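Local coordinates for protein beta-1,4-mannanase (Aplysia kurodai, PDB 3VUP) that probably hydrolyses the beta-1,4-mannosidic linkages of mannan as a digestive-fluid enzyme of the sea hare, built on a TIM barrel, at residues Gly35-Gln38 against Arg39-Arg43; Leu96-Ala99 against Lys100-Asn103; Ser135-Lys139 against Ala140-Ile144; Gln198-Leu201 against Arg202-Asn205; Tyr240-His243 against Cys244-Ala248. One frame throughout, in Å; residues are numbered along the deposited sequence.

Contact 1 of 5, residues Gly35-Gln38 against Arg39-Arg43; sequences GQWQ and RNKNR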
# COMPACT_ATOMS: atom_id res chain seq x y z
N GLY A 35 16.30 14.66 8.37
CA GLY A 35 15.74 15.53 9.39
C GLY A 35 14.28 15.91 9.19
O GLY A 35 13.73 16.70 9.95
N GLN A 36 13.63 15.33 8.19
CA GLN A 36 12.31 15.78 7.78
C GLN A 36 11.18 15.31 8.70
O GLN A 36 10.15 15.97 8.82
CB GLN A 36 12.03 15.37 6.33
CG GLN A 36 12.99 16.05 5.37
CD GLN A 36 12.94 15.52 3.95
OE1 GLN A 36 12.99 16.30 3.00
NE2 GLN A 36 12.86 14.20 3.78
N TRP A 37 11.36 14.15 9.33
CA TRP A 37 10.33 13.63 10.22
C TRP A 37 10.16 14.52 11.44
O TRP A 37 9.04 14.89 11.80
CB TRP A 37 10.61 12.18 10.61
CG TRP A 37 9.85 11.75 11.83
CD1 TRP A 37 10.37 11.56 13.08
CD2 TRP A 37 8.45 11.48 11.93
NE1 TRP A 37 9.38 11.18 13.95
CE2 TRP A 37 8.19 11.12 13.27
CE3 TRP A 37 7.38 11.49 11.02
CZ2 TRP A 37 6.92 10.78 13.73
CZ3 TRP A 37 6.12 11.15 11.48
CH2 TRP A 37 5.90 10.81 12.82
N GLN A 38 11.26 14.87 12.09
CA GLN A 38 11.14 15.72 13.27
C GLN A 38 10.55 17.09 12.91
O GLN A 38 9.85 17.69 13.72
CB GLN A 38 12.48 15.85 14.00
CG GLN A 38 12.95 14.56 14.66
CD GLN A 38 12.00 14.03 15.73
OE1 GLN A 38 11.23 14.78 16.34
NE2 GLN A 38 12.05 12.72 15.97
N ARG A 39 10.80 17.56 11.69
CA ARG A 39 10.23 18.82 11.24
C ARG A 39 8.72 18.74 11.00
O ARG A 39 8.00 19.71 11.22
CB ARG A 39 10.94 19.33 9.99
CG ARG A 39 12.33 19.89 10.27
CD ARG A 39 12.92 20.59 9.06
NE ARG A 39 13.35 19.65 8.03
CZ ARG A 39 14.57 19.13 7.97
NH1 ARG A 39 15.48 19.45 8.87
NH2 ARG A 39 14.88 18.28 7.00
N ASN A 40 8.25 17.57 10.56
CA ASN A 40 6.83 17.38 10.25
C ASN A 40 6.01 16.73 11.36
O ASN A 40 4.78 16.68 11.27
CB ASN A 40 6.66 16.55 8.97
CG ASN A 40 6.93 17.33 7.69
OD1 ASN A 40 6.03 17.91 7.09
ND2 ASN A 40 8.18 17.31 7.24
N LYS A 41 6.69 16.21 12.38
CA LYS A 41 6.03 15.44 13.43
C LYS A 41 4.91 16.21 14.14
O LYS A 41 3.87 15.64 14.47
CB LYS A 41 7.05 14.93 14.45
CG LYS A 41 6.45 14.10 15.57
CD LYS A 41 7.54 13.55 16.49
CE LYS A 41 6.95 12.67 17.58
NZ LYS A 41 8.02 12.10 18.43
N ASN A 42 5.11 17.51 14.36
CA ASN A 42 4.10 18.30 15.05
C ASN A 42 2.79 18.43 14.27
O ASN A 42 1.76 18.75 14.84
CB ASN A 42 4.63 19.69 15.45
CG ASN A 42 4.86 20.60 14.25
OD1 ASN A 42 5.27 20.15 13.18
ND2 ASN A 42 4.59 21.89 14.43
N ARG A 43 2.84 18.17 12.96
CA ARG A 43 1.62 18.13 12.16
C ARG A 43 1.11 16.71 11.91
O ARG A 43 -0.10 16.50 11.76
CB ARG A 43 1.83 18.85 10.82
CG ARG A 43 1.99 20.36 10.97
CD ARG A 43 2.12 21.02 9.61
NE ARG A 43 3.40 20.72 8.99
CZ ARG A 43 3.63 20.78 7.68
NH1 ARG A 43 2.65 21.12 6.84
NH2 ARG A 43 4.83 20.50 7.20
O HOH W 1 7.60 19.04 14.41
O HOH W 2 10.14 14.07 18.85
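Two donors of Asn40, its backbone N and its side-chain ND2, converge on the carbonyl oxygen of Gln36 in the first turn of helix 36-53. The ND2 bond is short, 2.9 Å to Gln36 O, and almost straight at 176°, with the acceptor lying in the amide plane of Asn40. Asn40 N approaches from the opposite face of the Gln36 carbonyl plane, while Asn40 OD1 binds Ser27 OG. Trp37 O receives weak bonds from the N atoms of Asn40 and Lys41.

Apolar contact comes from the aliphatic part of Lys41, which passes over one face of the indole near its rim, Lys41 CG lying 3.8 Å from Trp37 CZ2. Its fully extended chain, with CG anti to the backbone N (chi1 -179°), carries NZ on to a salt bridge with Asp94, which also accepts from Trp37 NE1. A water bridges the same ammonium and Gln38 OE1, 2.8 Å from OE1.

Around the N-cap residue Gly35, one conformer of Arg39 lays its guanidinium over Gly35 O, a placement that may be favourable electrostatically; NH2 bonds to Asp34 O. Asn40, bonded through ND2 and OD1, is probably held against rotation of its amide.

Contact 2 of 5, residues Leu96-Ala99 against Lys100-Asn103; sequences LDTA and KKYN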
# COMPACT_ATOMS: atom_id res chain seq x y z
N LEU A 96 6.69 4.78 14.22
CA LEU A 96 6.00 3.63 14.78
C LEU A 96 5.76 3.78 16.29
O LEU A 96 4.70 3.39 16.78
CB LEU A 96 6.75 2.34 14.45
CG LEU A 96 6.84 2.02 12.95
CD1 LEU A 96 7.76 0.84 12.72
CD2 LEU A 96 5.46 1.73 12.37
N ASP A 97 6.72 4.34 17.01
CA ASP A 97 6.53 4.61 18.43
C ASP A 97 5.38 5.59 18.64
O ASP A 97 4.59 5.46 19.58
CB ASP A 97 7.81 5.17 19.06
CG ASP A 97 8.92 4.14 19.17
OD1 ASP A 97 8.66 2.92 19.10
OD2 ASP A 97 10.08 4.58 19.34
N THR A 98 5.29 6.58 17.76
CA THR A 98 4.23 7.58 17.84
C THR A 98 2.87 6.94 17.57
O THR A 98 1.91 7.18 18.30
CB THR A 98 4.50 8.73 16.85
OG1 THR A 98 5.74 9.36 17.19
CG2 THR A 98 3.38 9.77 16.92
N ALA A 99 2.81 6.10 16.55
CA ALA A 99 1.58 5.40 16.21
C ALA A 99 1.13 4.50 17.36
O ALA A 99 -0.06 4.42 17.67
CB ALA A 99 1.78 4.58 14.98
N LYS A 100 2.08 3.83 18.01
CA LYS A 100 1.76 2.94 19.12
C LYS A 100 1.03 3.70 20.22
O LYS A 100 0.09 3.17 20.82
CB LYS A 100 3.04 2.29 19.67
CG LYS A 100 2.80 1.33 20.83
CD LYS A 100 4.12 0.82 21.42
CE LYS A 100 3.89 -0.02 22.67
NZ LYS A 100 5.17 -0.53 23.23
N LYS A 101 1.44 4.94 20.47
CA LYS A 101 0.82 5.78 21.50
C LYS A 101 -0.67 5.95 21.27
O LYS A 101 -1.44 6.09 22.23
CB LYS A 101 1.50 7.15 21.57
CG LYS A 101 2.95 7.12 22.01
CD LYS A 101 3.44 8.50 22.41
CE LYS A 101 3.18 9.52 21.31
NZ LYS A 101 3.61 10.89 21.72
N TYR A 102 -1.07 5.93 20.01
CA TYR A 102 -2.45 6.16 19.61
C TYR A 102 -3.15 4.89 19.14
O TYR A 102 -4.23 4.96 18.56
CB TYR A 102 -2.51 7.25 18.53
CG TYR A 102 -1.94 8.55 19.04
CD1 TYR A 102 -2.69 9.36 19.88
CD2 TYR A 102 -0.65 8.94 18.72
CE1 TYR A 102 -2.16 10.54 20.37
CE2 TYR A 102 -0.12 10.11 19.20
CZ TYR A 102 -0.88 10.91 20.02
OH TYR A 102 -0.36 12.08 20.52
N ASN A 103 -2.55 3.73 19.40
CA ASN A 103 -3.15 2.46 19.00
C ASN A 103 -3.50 2.43 17.52
O ASN A 103 -4.60 2.02 17.12
CB ASN A 103 -4.36 2.14 19.87
CG ASN A 103 -3.97 1.76 21.28
OD1 ASN A 103 -2.89 1.22 21.51
ND2 ASN A 103 -4.85 2.02 22.24
O HOH W 3 6.28 10.23 19.80
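Thr98 and Tyr102 lie side by side at the C-terminal end of helix 88-101, their side chains pointing the same way. The methyl of Thr98 does the touching, CG2 standing 4.2 Å from Tyr102 CE2, while the backbone oxygen Thr98 O comes to 3.1 Å from Tyr102 CD2. Tyr102 CG stands anti to its own carbonyl carbon (chi1 -60°), which sets the ring across the helix end beside Thr98 and carries its hydroxyl to Glu45 of helix 36-53.

Lys101 runs beside the same turn. In the conformer given, its CG packs 3.4 Å from Asp97 O, and a bend at chi3 (-53°) brings CE near Thr98 O before NZ reaches a salt bridge with Glu45. A water bonded to Thr98 OG1 at 2.8 Å is held only weakly by Lys101 NZ; the hydroxyl is also bonded to Asp94 O.

The backbone closes in a Schellman motif: Asn103, with positive phi, is its C-prime residue, and Asn103 N bonds to Lys100 O at 3.0 Å. Tyr102 N bonds to Ala99 O.

Both Lys101 and Tyr102 thus deliver their polar ends to Glu45 OE2, an arrangement that would probably stabilise the negative charge of that carboxylate and that ties this helix end to helix 36-53.

Contact 3 of 5, residues Ser135-Lys139 against Ala140-Ile144; sequences SYIDK and ALKPI. With SO4 (sulfate ion), chain H.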
# COMPACT_ATOMS: atom_id res chain seq x y z
N SER A 135 21.04 -2.64 -4.90
CA SER A 135 21.60 -1.60 -4.04
C SER A 135 20.54 -0.98 -3.13
O SER A 135 20.81 -0.70 -1.97
CB SER A 135 22.39 -0.54 -4.82
OG SER A 135 21.56 0.36 -5.54
N TYR A 136 19.33 -0.77 -3.65
CA TYR A 136 18.24 -0.29 -2.80
C TYR A 136 17.98 -1.28 -1.67
O TYR A 136 17.86 -0.91 -0.49
CB TYR A 136 16.94 -0.04 -3.59
CG TYR A 136 15.79 0.24 -2.65
CD1 TYR A 136 15.83 1.35 -1.82
CD2 TYR A 136 14.71 -0.63 -2.53
CE1 TYR A 136 14.81 1.61 -0.92
CE2 TYR A 136 13.68 -0.38 -1.63
CZ TYR A 136 13.74 0.74 -0.83
OH TYR A 136 12.73 0.97 0.08
N ILE A 137 17.88 -2.55 -2.04
CA ILE A 137 17.58 -3.59 -1.07
C ILE A 137 18.65 -3.68 0.01
O ILE A 137 18.34 -3.71 1.20
CB ILE A 137 17.37 -4.91 -1.80
CG1 ILE A 137 16.04 -4.85 -2.56
CG2 ILE A 137 17.41 -6.08 -0.82
CD1 ILE A 137 15.80 -6.01 -3.48
N ASP A 138 19.91 -3.70 -0.40
CA ASP A 138 21.00 -3.90 0.55
C ASP A 138 21.34 -2.65 1.36
O ASP A 138 21.63 -2.74 2.55
CB ASP A 138 22.24 -4.43 -0.17
CG ASP A 138 22.06 -5.85 -0.66
OD1 ASP A 138 21.15 -6.54 -0.16
OD2 ASP A 138 22.84 -6.28 -1.53
N LYS A 139 21.29 -1.49 0.73
CA LYS A 139 21.74 -0.26 1.38
C LYS A 139 20.64 0.53 2.09
O LYS A 139 20.93 1.36 2.95
CB LYS A 139 22.46 0.65 0.39
CG LYS A 139 23.77 0.10 -0.13
CD LYS A 139 24.86 0.21 0.93
CE LYS A 139 26.25 -0.03 0.36
NZ LYS A 139 27.31 0.51 1.26
N ALA A 140 19.38 0.29 1.73
CA ALA A 140 18.27 1.04 2.31
C ALA A 140 17.16 0.17 2.89
O ALA A 140 16.81 0.33 4.06
CB ALA A 140 17.70 2.05 1.31
N LEU A 141 16.60 -0.72 2.09
CA LEU A 141 15.41 -1.45 2.54
C LEU A 141 15.70 -2.38 3.72
O LEU A 141 15.03 -2.31 4.75
CB LEU A 141 14.78 -2.23 1.39
CG LEU A 141 13.50 -2.99 1.74
CD1 LEU A 141 12.39 -2.07 2.24
CD2 LEU A 141 13.03 -3.77 0.53
N LYS A 142 16.70 -3.24 3.56
CA LYS A 142 17.02 -4.14 4.66
C LYS A 142 17.40 -3.39 5.95
O LYS A 142 16.91 -3.73 7.02
CB LYS A 142 18.06 -5.20 4.25
CG LYS A 142 17.51 -6.26 3.28
CD LYS A 142 18.60 -7.24 2.87
CE LYS A 142 18.07 -8.37 2.02
NZ LYS A 142 19.12 -9.41 1.82
N PRO A 143 18.25 -2.34 5.86
CA PRO A 143 18.51 -1.60 7.10
C PRO A 143 17.26 -1.00 7.76
O PRO A 143 17.13 -1.05 8.98
CB PRO A 143 19.48 -0.50 6.64
CG PRO A 143 20.24 -1.15 5.52
CD PRO A 143 19.21 -1.98 4.80
N ILE A 144 16.35 -0.46 6.96
CA ILE A 144 15.12 0.09 7.51
C ILE A 144 14.27 -1.00 8.18
O ILE A 144 13.84 -0.85 9.33
CB ILE A 144 14.30 0.83 6.43
CG1 ILE A 144 15.02 2.11 6.00
CG2 ILE A 144 12.89 1.13 6.96
CD1 ILE A 144 14.46 2.71 4.72
S SO4 H . 19.33 -11.37 -1.34
O1 SO4 H . 19.50 -10.08 -2.02
O2 SO4 H . 18.49 -12.27 -2.13
O3 SO4 H . 20.64 -11.99 -1.13
O4 SO4 H . 18.71 -11.14 -0.03
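Helix 130-147 widens into a pi-type turn at residues 137-139, where Leu141 N and Ala140 N both bond to Tyr136 O and Lys142 N reaches back five residues to Ile137 O. This is one of the outer helices of the TIM barrel, and the axes of segments 135-139 and 140-144 are inclined at 28°. Pro143, which has no N-H to offer the preceding turn, adds a kink and rests its CD 3.4 Å from Asp138 O.

The Tyr136 ring extends along the helix because CG is anti to the backbone N (chi1 171°). Leu141 makes an off-centre CH-pi contact with one face, its CB 4.1 Å from the ring centroid, and Ala140 CB approaches the ring obliquely, 3.7 Å from Tyr136 CE1. The hydroxyl of Tyr136 bonds to His64 NE2, and Trp111 meets the ring edge-to-face, so this tyrosine ties the helix to barrel strands 58-65 and 105-112.

On another side, Lys142 stretches its chain past Ile137, CE lying 3.7 Å from Ile137 CG2, and ends on a sulfate, probably from the crystallisation liquor, that Gln134 and Lys251 also bind. Asp138 runs alongside it, but the charges stay beyond salt-bridge distance, Asp138 OD1 being 4.0 Å from Lys142 NZ. With an alanine at Lys142 the sulfate would probably have one donor fewer, Ile137 CG2 would lose the chain packed on it, and the positive charge near Asp138 would be gone. Lys142 NZ donates to sulfate O4 at 2.6 Å.

Contact 4 of 5, residues Gln198-Leu201 against Arg202-Asn205; sequences QDIL and RFLN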
# COMPACT_ATOMS: atom_id res chain seq x y z
N GLN A 198 7.26 -8.14 -16.40
CA GLN A 198 8.35 -8.92 -15.83
C GLN A 198 9.23 -8.03 -14.93
O GLN A 198 9.64 -8.45 -13.84
CB GLN A 198 9.18 -9.63 -16.89
CG GLN A 198 10.20 -10.60 -16.31
CD GLN A 198 10.97 -11.36 -17.37
OE1 GLN A 198 10.66 -11.28 -18.56
NE2 GLN A 198 11.99 -12.11 -16.95
N ASP A 199 9.49 -6.80 -15.38
CA ASP A 199 10.30 -5.88 -14.59
C ASP A 199 9.61 -5.48 -13.29
O ASP A 199 10.24 -5.50 -12.23
CB ASP A 199 10.64 -4.62 -15.39
CG ASP A 199 11.64 -4.86 -16.49
OD1 ASP A 199 12.53 -5.72 -16.35
OD2 ASP A 199 11.55 -4.14 -17.50
N ILE A 200 8.33 -5.11 -13.35
CA ILE A 200 7.65 -4.68 -12.13
C ILE A 200 7.46 -5.84 -11.16
O ILE A 200 7.57 -5.66 -9.95
CB ILE A 200 6.30 -3.94 -12.40
CG1 ILE A 200 6.01 -2.94 -11.27
CG2 ILE A 200 5.14 -4.91 -12.55
CD1 ILE A 200 6.93 -1.74 -11.24
N LEU A 201 7.22 -7.04 -11.68
CA LEU A 201 7.05 -8.19 -10.80
C LEU A 201 8.37 -8.58 -10.13
O LEU A 201 8.36 -9.01 -8.97
CB LEU A 201 6.38 -9.36 -11.52
CG LEU A 201 4.94 -9.11 -11.95
CD1 LEU A 201 4.46 -10.27 -12.81
CD2 LEU A 201 4.03 -8.89 -10.74
N ARG A 202 9.49 -8.46 -10.83
CA ARG A 202 10.78 -8.68 -10.20
C ARG A 202 10.99 -7.66 -9.09
O ARG A 202 11.41 -8.00 -7.98
CB ARG A 202 11.91 -8.60 -11.21
CG ARG A 202 13.28 -8.67 -10.56
CD ARG A 202 14.42 -8.52 -11.56
NE ARG A 202 14.46 -7.20 -12.18
CZ ARG A 202 14.15 -6.96 -13.44
NH1 ARG A 202 13.77 -7.95 -14.24
NH2 ARG A 202 14.21 -5.72 -13.91
N PHE A 203 10.71 -6.40 -9.39
CA PHE A 203 10.83 -5.29 -8.45
C PHE A 203 10.05 -5.59 -7.17
O PHE A 203 10.57 -5.41 -6.06
CB PHE A 203 10.32 -4.03 -9.17
CG PHE A 203 10.26 -2.77 -8.34
CD1 PHE A 203 11.39 -2.00 -8.12
CD2 PHE A 203 9.04 -2.29 -7.90
CE1 PHE A 203 11.31 -0.80 -7.42
CE2 PHE A 203 8.95 -1.11 -7.20
CZ PHE A 203 10.08 -0.36 -6.96
N LEU A 204 8.82 -6.06 -7.33
CA LEU A 204 7.98 -6.40 -6.19
C LEU A 204 8.46 -7.67 -5.47
O LEU A 204 8.57 -7.68 -4.24
CB LEU A 204 6.52 -6.52 -6.64
CG LEU A 204 5.89 -5.25 -7.22
CD1 LEU A 204 4.55 -5.56 -7.87
CD2 LEU A 204 5.73 -4.17 -6.16
N ASN A 205 8.74 -8.72 -6.22
CA ASN A 205 9.20 -9.98 -5.64
C ASN A 205 10.46 -9.79 -4.81
O ASN A 205 10.55 -10.29 -3.68
CB ASN A 205 9.43 -11.00 -6.76
CG ASN A 205 10.03 -12.32 -6.26
OD1 ASN A 205 11.18 -12.64 -6.56
ND2 ASN A 205 9.24 -13.09 -5.53
O HOH W 4 12.51 -8.28 -17.24
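Arg202 lays its guanidinium back over the preceding turn of helix 197-214, one face lying above the backbone of Asp199, with Asp199 O over its centre. In the conformer given, the two side chains run alongside each other in the same direction and form a salt bridge in which a single carboxylate oxygen does the work: Arg202 NH2 donates to Asp199 OD1 at 3.0 Å, and NH1 adds a weak bond to the same atom. The groups are far from coplanar, their planes 68° apart, and NH2 meets OD1 from above the carboxylate plane. CG of Arg202 is anti to the backbone N (chi1 173°), and a bend at chi3 (66°) folds the charged end towards Asp199. A water in the guanidinium plane joins the pair, donating to Asp199 OD1 at 2.7 Å and accepting from Arg202 NH1. An alanine in place of Asp199 would probably leave the guanidinium without its counter-charge and set it free to turn.

Elsewhere apolar side chains pack. Ile200 CD1, in the conformer given, reaches 4.0 Å from Phe203 CD2, approaching the ring obliquely, and this pair packs on Met160 of strand 157-161 and Ile127 of helix 122-128. Leu201 CD2 and Leu204 CD1 touch more loosely at 4.4 Å. Regular backbone bonds, such as Asn205 N to Leu201 O at 2.8 Å, hold the spacing.

The chemistry is thus divided: hydrophobic side chains fix this helix against the barrel and its neighbours, whereas the mutual neutralisation of Asp199 and Arg202 probably lowers the cost of burying the arginine.

Contact 5 of 5, residues Tyr240-His243 against Cys244-Ala248; sequences YSDH and CLRLA. With SO4 (sulfate ion), chain I.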
# COMPACT_ATOMS: atom_id res chain seq x y z
N TYR A 240 -0.59 -10.46 -9.74
CA TYR A 240 0.12 -10.34 -8.47
C TYR A 240 0.04 -11.58 -7.59
O TYR A 240 0.31 -11.51 -6.39
CB TYR A 240 -0.36 -9.10 -7.73
CG TYR A 240 -0.26 -7.84 -8.57
CD1 TYR A 240 0.97 -7.30 -8.91
CD2 TYR A 240 -1.41 -7.22 -9.04
CE1 TYR A 240 1.06 -6.14 -9.67
CE2 TYR A 240 -1.33 -6.06 -9.80
CZ TYR A 240 -0.09 -5.53 -10.11
OH TYR A 240 0.02 -4.38 -10.86
N SER A 241 -0.32 -12.70 -8.20
CA SER A 241 -0.31 -13.98 -7.52
C SER A 241 1.10 -14.36 -7.07
O SER A 241 2.11 -13.87 -7.60
CB SER A 241 -0.80 -15.07 -8.46
OG SER A 241 0.12 -15.21 -9.54
N ASP A 242 1.16 -15.28 -6.11
CA ASP A 242 2.44 -15.81 -5.66
C ASP A 242 3.22 -16.38 -6.85
O ASP A 242 4.42 -16.16 -6.97
CB ASP A 242 2.21 -16.95 -4.67
CG ASP A 242 1.57 -16.51 -3.35
OD1 ASP A 242 1.22 -15.33 -3.17
OD2 ASP A 242 1.41 -17.40 -2.49
N HIS A 243 2.53 -17.12 -7.71
CA HIS A 243 3.15 -17.72 -8.87
C HIS A 243 3.82 -16.68 -9.76
O HIS A 243 4.95 -16.87 -10.23
CB HIS A 243 2.11 -18.50 -9.66
CG HIS A 243 2.60 -18.95 -11.00
ND1 HIS A 243 3.48 -20.00 -11.15
CD2 HIS A 243 2.34 -18.49 -12.24
CE1 HIS A 243 3.74 -20.17 -12.43
NE2 HIS A 243 3.07 -19.26 -13.12
N CYS A 244 3.13 -15.58 -10.04
CA CYS A 244 3.67 -14.56 -10.94
C CYS A 244 4.87 -13.85 -10.36
O CYS A 244 5.85 -13.59 -11.07
CB CYS A 244 2.59 -13.56 -11.34
SG CYS A 244 1.32 -14.29 -12.42
N LEU A 245 4.82 -13.52 -9.08
CA LEU A 245 5.94 -12.84 -8.45
C LEU A 245 7.18 -13.75 -8.42
O LEU A 245 8.28 -13.32 -8.76
CB LEU A 245 5.57 -12.40 -7.04
CG LEU A 245 4.56 -11.25 -7.00
CD1 LEU A 245 3.84 -11.21 -5.67
CD2 LEU A 245 5.27 -9.94 -7.24
N ARG A 246 6.98 -15.01 -8.02
CA ARG A 246 8.09 -15.96 -7.97
C ARG A 246 8.64 -16.25 -9.37
O ARG A 246 9.84 -16.43 -9.55
CB ARG A 246 7.65 -17.26 -7.29
CG ARG A 246 7.37 -17.11 -5.81
CD ARG A 246 6.73 -18.36 -5.24
NE ARG A 246 6.55 -18.24 -3.80
CZ ARG A 246 5.59 -18.83 -3.10
NH1 ARG A 246 4.70 -19.60 -3.72
NH2 ARG A 246 5.52 -18.64 -1.79
N LEU A 247 7.76 -16.30 -10.36
CA LEU A 247 8.21 -16.54 -11.73
C LEU A 247 9.15 -15.42 -12.17
O LEU A 247 10.22 -15.67 -12.73
CB LEU A 247 7.03 -16.62 -12.69
CG LEU A 247 7.41 -16.79 -14.16
CD1 LEU A 247 8.04 -18.15 -14.41
CD2 LEU A 247 6.19 -16.61 -15.03
N ALA A 248 8.75 -14.18 -11.91
CA ALA A 248 9.49 -13.03 -12.41
C ALA A 248 10.81 -12.81 -11.68
O ALA A 248 11.80 -12.42 -12.30
CB ALA A 248 8.65 -11.78 -12.29
S SO4 I . 4.81 -21.13 -7.53
O1 SO4 I . 6.12 -20.56 -7.83
O2 SO4 I . 4.09 -20.28 -6.58
O3 SO4 I . 4.05 -21.28 -8.77
O4 SO4 I . 4.99 -22.45 -6.91
O HOH W 5 1.98 -20.04 -2.93
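Ser241 OG accepts a hydrogen bond from Cys244 N at 3.1 Å, capping the first turn of helix 242-249 as its N-cap residue. The hydroxyl is placed for this by a chi1 of 65°, which sets OG between the backbone N and the carbonyl carbon, and it also lies 3.3 Å from Cys244 SG. Leu245 N follows with a nearly straight bond to Ser241 O.

From the first turn and the one after it, His243 and Arg246 grip a sulfate, probably from the crystallisation liquor. His243 ND1 donates in the ring plane to sulfate O3 at 2.8 Å, and Arg246 NH1 donates at the guanidinium edge to sulfate O2 at 3.0 Å. Asp242 runs beside Arg246 without a direct salt bridge: its CB lies over one face of the guanidinium, and a water links Asp242 OD2, at 2.7 Å, with Arg246 NH1.

A second shell steadies these groups. Lys287 forms a salt bridge with Asp242 OD1, and Gln252 O accepts from Arg246 NE. Cys244 is joined to Cys177 by a disulfide that fastens the start of the helix to a distant part of the chain.

The helix belongs to the beta-alpha-beta unit between strands 220-224 and 259-262. Leu245 packs on Leu201 and Leu204 of helix 197-214, and Tyr240, just before the N-cap, lies against Met222 and Val224 of strand 220-224.

All five contacts lie on helices outside the eight-stranded parallel TIM barrel, and they follow one another in series along the chain. Contacts 1 and 2, on helices 36-53 and 88-101, have centres 15 Å apart and touch where Lys41 and Trp37 pack on Thr98. Contact 3, on helix 130-147, stands between the two pairs, its nearest atoms about 7 Å from contact 2 and about 6 Å from contact 4. Contacts 4 and 5 are closest, with centres 9 Å apart, and interlock through Leu201, Leu204 and Leu245. Contacts 1 and 5 lie on opposite sides of the chain's centre; among the five, direct touching is confined to the pairs 1-2 and 4-5.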